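Probable branched-chain amino acid ABC transporter, amino acid binding protein (PDB 3LKB) probably binds branched-chain amino acids such as valine as the substrate-binding component of an ABC transporter. Local coordinates at residues I94-I108 and N115-Q129. The protein carries 2 engineered substitutions. Residues are numbered along the deposited sequence; the frame is centred on the assembly and turned at random.
With VAL (valine), chain C.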
# COMPACT_ATOMS: atom_id res chain seq x y z
N ILE A 94 17.24 -15.79 15.54
CA ILE A 94 17.75 -14.52 16.07
C ILE A 94 18.69 -14.74 17.26
O ILE A 94 19.77 -14.19 17.32
CB ILE A 94 16.59 -13.56 16.48
CG1 ILE A 94 15.75 -13.20 15.23
CG2 ILE A 94 17.15 -12.32 17.20
CD1 ILE A 94 14.64 -12.26 15.42
N GLN A 95 18.21 -15.52 18.22
CA GLN A 95 18.97 -16.02 19.35
C GLN A 95 20.28 -16.69 18.91
O GLN A 95 21.35 -16.37 19.46
CB GLN A 95 18.09 -16.99 20.16
CG GLN A 95 18.71 -17.51 21.48
CD GLN A 95 18.81 -16.43 22.55
OE1 GLN A 95 18.02 -15.45 22.57
NE2 GLN A 95 19.81 -16.57 23.44
N GLU A 96 20.22 -17.59 17.92
CA GLU A 96 21.44 -18.36 17.52
C GLU A 96 22.50 -17.43 16.98
O GLU A 96 23.63 -17.48 17.37
CB GLU A 96 21.13 -19.44 16.47
CG GLU A 96 22.39 -20.11 15.82
CD GLU A 96 22.04 -21.13 14.71
OE1 GLU A 96 21.07 -21.92 14.87
OE2 GLU A 96 22.75 -21.12 13.66
N LEU A 97 22.11 -16.51 16.12
CA LEU A 97 23.11 -15.61 15.59
C LEU A 97 23.29 -14.31 16.36
O LEU A 97 24.05 -13.46 15.93
CB LEU A 97 22.89 -15.39 14.08
CG LEU A 97 21.53 -14.95 13.61
CD1 LEU A 97 21.53 -13.47 13.73
CD2 LEU A 97 21.31 -15.36 12.16
N ARG A 98 22.61 -14.18 17.50
CA ARG A 98 22.80 -13.03 18.38
C ARG A 98 22.66 -11.66 17.69
O ARG A 98 23.46 -10.77 17.91
CB ARG A 98 24.18 -13.09 19.04
CG ARG A 98 24.55 -14.40 19.69
CD ARG A 98 25.95 -14.35 20.25
NE ARG A 98 26.38 -15.66 20.75
CZ ARG A 98 26.22 -16.10 22.01
NH1 ARG A 98 25.60 -15.37 22.94
NH2 ARG A 98 26.67 -17.30 22.36
N ILE A 99 21.68 -11.47 16.81
CA ILE A 99 21.49 -10.10 16.35
C ILE A 99 20.32 -9.35 16.98
O ILE A 99 19.17 -9.78 16.85
CB ILE A 99 21.55 -9.90 14.80
CG1 ILE A 99 20.20 -10.05 14.17
CG2 ILE A 99 22.66 -10.78 14.08
CD1 ILE A 99 20.11 -9.05 13.03
N PRO A 100 20.61 -8.22 17.65
CA PRO A 100 19.56 -7.36 18.24
C PRO A 100 18.48 -7.04 17.25
O PRO A 100 18.79 -6.68 16.12
CB PRO A 100 20.31 -6.08 18.59
CG PRO A 100 21.72 -6.50 18.78
CD PRO A 100 21.94 -7.61 17.75
N THR A 101 17.24 -7.13 17.67
CA THR A 101 16.10 -7.06 16.77
C THR A 101 15.10 -6.16 17.38
O THR A 101 14.68 -6.39 18.53
CB THR A 101 15.49 -8.45 16.60
OG1 THR A 101 16.42 -9.23 15.86
CG2 THR A 101 14.17 -8.43 15.84
N ILE A 102 14.72 -5.13 16.64
CA ILE A 102 13.74 -4.18 17.14
C ILE A 102 12.49 -4.31 16.30
O ILE A 102 12.48 -3.88 15.14
CB ILE A 102 14.29 -2.75 17.03
CG1 ILE A 102 15.63 -2.67 17.75
CG2 ILE A 102 13.24 -1.74 17.53
CD1 ILE A 102 16.45 -1.38 17.46
N PRO A 103 11.43 -4.94 16.84
CA PRO A 103 10.18 -5.19 16.11
C PRO A 103 9.14 -4.05 16.17
O PRO A 103 9.03 -3.35 17.17
CB PRO A 103 9.61 -6.43 16.81
CG PRO A 103 10.53 -6.78 17.91
CD PRO A 103 11.39 -5.60 18.16
N ALA A 104 8.39 -3.89 15.08
CA ALA A 104 7.13 -3.15 15.09
C ALA A 104 6.06 -3.89 15.89
O ALA A 104 5.17 -3.27 16.40
CB ALA A 104 6.63 -2.94 13.66
N SER A 105 6.12 -5.21 15.90
CA SER A 105 5.22 -6.00 16.70
C SER A 105 5.48 -5.65 18.16
O SER A 105 6.63 -5.60 18.61
CB SER A 105 5.56 -7.49 16.54
OG SER A 105 4.90 -8.24 17.55
N MET A 106 4.41 -5.48 18.93
CA MET A 106 4.57 -5.21 20.34
C MET A 106 4.07 -6.42 21.17
O MET A 106 3.44 -6.30 22.24
CB MET A 106 3.83 -3.91 20.63
CG MET A 106 4.07 -2.79 19.50
SD MET A 106 2.90 -1.47 19.70
CE MET A 106 3.75 -0.24 18.74
N HIS A 107 4.35 -7.62 20.68
CA HIS A 107 3.81 -8.74 21.38
C HIS A 107 4.75 -9.13 22.51
O HIS A 107 5.94 -9.32 22.28
CB HIS A 107 3.58 -9.91 20.46
CG HIS A 107 2.95 -11.06 21.14
ND1 HIS A 107 2.95 -12.34 20.62
CD2 HIS A 107 2.34 -11.14 22.34
CE1 HIS A 107 2.31 -13.15 21.44
NE2 HIS A 107 1.93 -12.45 22.49
N ILE A 108 4.23 -9.24 23.73
CA ILE A 108 5.11 -9.49 24.89
C ILE A 108 5.89 -10.83 24.83
O ILE A 108 7.04 -10.95 25.33
CB ILE A 108 4.34 -9.39 26.18
CG1 ILE A 108 5.30 -9.29 27.35
CG2 ILE A 108 3.33 -10.58 26.33
CD1 ILE A 108 6.06 -7.95 27.43
N ASN A 115 14.81 -17.85 23.94
CA ASN A 115 15.26 -17.19 22.71
C ASN A 115 14.93 -15.69 22.67
O ASN A 115 14.61 -15.14 21.63
CB ASN A 115 14.73 -17.92 21.45
CG ASN A 115 15.20 -19.37 21.35
OD1 ASN A 115 16.34 -19.68 21.70
ND2 ASN A 115 14.32 -20.27 20.86
N ASN A 116 15.03 -15.07 23.83
CA ASN A 116 14.62 -13.68 24.04
C ASN A 116 15.77 -12.70 24.39
O ASN A 116 15.51 -11.52 24.64
CB ASN A 116 13.55 -13.63 25.15
CG ASN A 116 14.09 -14.06 26.53
OD1 ASN A 116 13.75 -13.46 27.55
ND2 ASN A 116 14.91 -15.11 26.57
N ASP A 117 17.02 -13.15 24.38
CA ASP A 117 18.09 -12.27 24.81
C ASP A 117 18.33 -11.05 23.89
O ASP A 117 18.82 -10.00 24.35
CB ASP A 117 19.38 -13.04 25.01
CG ASP A 117 19.30 -14.11 26.12
OD1 ASP A 117 18.58 -13.92 27.16
OD2 ASP A 117 20.00 -15.15 25.94
N TYR A 118 17.95 -11.18 22.61
CA TYR A 118 18.27 -10.15 21.59
C TYR A 118 17.11 -9.36 20.99
O TYR A 118 17.29 -8.67 20.00
CB TYR A 118 19.07 -10.77 20.45
CG TYR A 118 20.33 -11.37 20.98
CD1 TYR A 118 20.40 -12.75 21.24
CD2 TYR A 118 21.41 -10.56 21.34
CE1 TYR A 118 21.52 -13.30 21.77
CE2 TYR A 118 22.54 -11.08 21.90
CZ TYR A 118 22.60 -12.47 22.10
OH TYR A 118 23.74 -13.04 22.61
N ILE A 119 15.92 -9.43 21.60
CA ILE A 119 14.76 -8.76 21.02
C ILE A 119 14.36 -7.60 21.89
O ILE A 119 14.18 -7.78 23.10
CB ILE A 119 13.63 -9.76 20.92
CG1 ILE A 119 14.09 -10.90 19.98
CG2 ILE A 119 12.31 -9.04 20.51
CD1 ILE A 119 13.14 -12.08 19.94
N PHE A 120 14.24 -6.41 21.31
CA PHE A 120 13.93 -5.24 22.13
C PHE A 120 12.72 -4.51 21.61
O PHE A 120 12.73 -4.04 20.50
CB PHE A 120 15.12 -4.28 22.23
CG PHE A 120 16.30 -4.89 22.89
CD1 PHE A 120 17.23 -5.62 22.14
CD2 PHE A 120 16.48 -4.77 24.25
CE1 PHE A 120 18.30 -6.25 22.78
CE2 PHE A 120 17.57 -5.34 24.90
CZ PHE A 120 18.48 -6.08 24.16
N LEU A 121 11.69 -4.43 22.45
CA LEU A 121 10.44 -3.76 22.15
C LEU A 121 10.61 -2.26 22.39
O LEU A 121 11.03 -1.86 23.47
CB LEU A 121 9.36 -4.32 23.08
CG LEU A 121 8.46 -5.39 22.49
CD1 LEU A 121 9.17 -6.26 21.49
CD2 LEU A 121 7.78 -6.23 23.54
N PRO A 122 10.32 -1.43 21.36
CA PRO A 122 10.48 0.00 21.54
C PRO A 122 9.44 0.54 22.50
O PRO A 122 9.75 1.47 23.22
CB PRO A 122 10.25 0.58 20.13
CG PRO A 122 10.52 -0.49 19.23
CD PRO A 122 10.05 -1.75 19.95
N THR A 123 8.24 -0.05 22.54
CA THR A 123 7.18 0.45 23.44
C THR A 123 6.40 -0.62 24.18
O THR A 123 6.65 -1.80 24.04
CB THR A 123 6.15 1.36 22.71
OG1 THR A 123 5.21 0.57 21.97
CG2 THR A 123 6.81 2.40 21.82
N THR A 124 5.40 -0.20 24.94
CA THR A 124 4.52 -1.14 25.63
C THR A 124 3.95 -2.23 24.72
O THR A 124 3.87 -2.07 23.50
CB THR A 124 3.34 -0.42 26.30
OG1 THR A 124 2.56 0.29 25.30
CG2 THR A 124 3.86 0.52 27.40
N SER A 125 3.55 -3.34 25.33
CA SER A 125 3.13 -4.51 24.58
C SER A 125 1.63 -4.39 24.29
O SER A 125 0.94 -3.57 24.93
CB SER A 125 3.43 -5.77 25.38
OG SER A 125 2.63 -5.85 26.55
N TYR A 126 1.13 -5.21 23.35
CA TYR A 126 -0.30 -5.31 23.08
C TYR A 126 -1.06 -5.67 24.35
O TYR A 126 -2.11 -5.10 24.62
CB TYR A 126 -0.62 -6.39 22.01
CG TYR A 126 0.05 -6.17 20.66
CD1 TYR A 126 0.02 -4.93 20.07
CD2 TYR A 126 0.74 -7.22 19.99
CE1 TYR A 126 0.59 -4.70 18.89
CE2 TYR A 126 1.34 -6.98 18.78
CZ TYR A 126 1.25 -5.70 18.25
OH TYR A 126 1.80 -5.33 17.09
N SER A 127 -0.53 -6.64 25.09
CA SER A 127 -1.10 -7.04 26.38
C SER A 127 -1.28 -5.93 27.43
O SER A 127 -2.37 -5.76 27.98
CB SER A 127 -0.28 -8.18 26.99
OG SER A 127 -0.42 -9.31 26.16
N GLU A 128 -0.22 -5.17 27.70
CA GLU A 128 -0.34 -4.05 28.65
C GLU A 128 -1.41 -3.06 28.18
O GLU A 128 -2.23 -2.61 28.97
CB GLU A 128 1.01 -3.33 28.83
CG GLU A 128 1.02 -2.31 29.96
CD GLU A 128 2.38 -2.07 30.61
OE1 GLU A 128 3.46 -2.46 30.07
OE2 GLU A 128 2.36 -1.49 31.70
N GLN A 129 -1.36 -2.72 26.90
CA GLN A 129 -2.33 -1.84 26.23
C GLN A 129 -3.74 -2.34 26.47
O GLN A 129 -4.58 -1.60 26.96
CB GLN A 129 -2.01 -1.76 24.69
CG GLN A 129 -0.72 -0.99 24.42
CD GLN A 129 -0.19 -1.16 23.03
OE1 GLN A 129 -0.90 -1.54 22.09
NE2 GLN A 129 1.07 -0.91 22.88
N VAL C . 0.68 -5.50 12.59
CA VAL C . 1.68 -5.81 13.69
C VAL C . 3.10 -5.54 13.32
O VAL C . 3.51 -4.44 13.63
CB VAL C . 1.66 -7.25 14.15
CG1 VAL C . 2.11 -8.16 13.11
CG2 VAL C . 2.51 -7.36 15.25
O HOH W 1 16.82 -13.40 21.00
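Arg98 meets Tyr118 twice: its CA sits over the centre of the Tyr118 ring, 3.6 Å from the centroid, a CH-pi contact, while its side chain, extended from CG to NE, runs past the hydroxyl-bearing rim until NH1 donates to Tyr118 OH at 3.0 Å, the guanidinium nearly perpendicular to the ring. The positive phi of Arg98, part of a Schellman motif, illustrates how a helix terminus can present its backbone to an aromatic face. Replacing Tyr118 by an alanine would probably uncover this turn and leave the Arg98 guanidinium without its hydroxyl partner. Gln95, bent at chi2 (70°), reads the type I turn with both ends of its amide: OE1 accepts from Asp117 N on a lone pair, 3.1 Å, and NE2 reaches Asp117 OD2 from above the carboxylate plane, 2.9 Å. A water ties Gln95 OE1 to Asn115 O and Tyr118 N. Farther along, Met106 lays CB over the Tyr126 ring, 4.0 Å from its centroid, and its O accepts from Tyr126 N. Ser105 and Tyr126 belong to the valine pocket of this periplasmic-binding-protein fold. A single bridge, Thr101 with Ile119, joins the backbones; strand 101-103 pairs in parallel with strand 79-81, and helix 285-308 packs against Ile102 and Pro122.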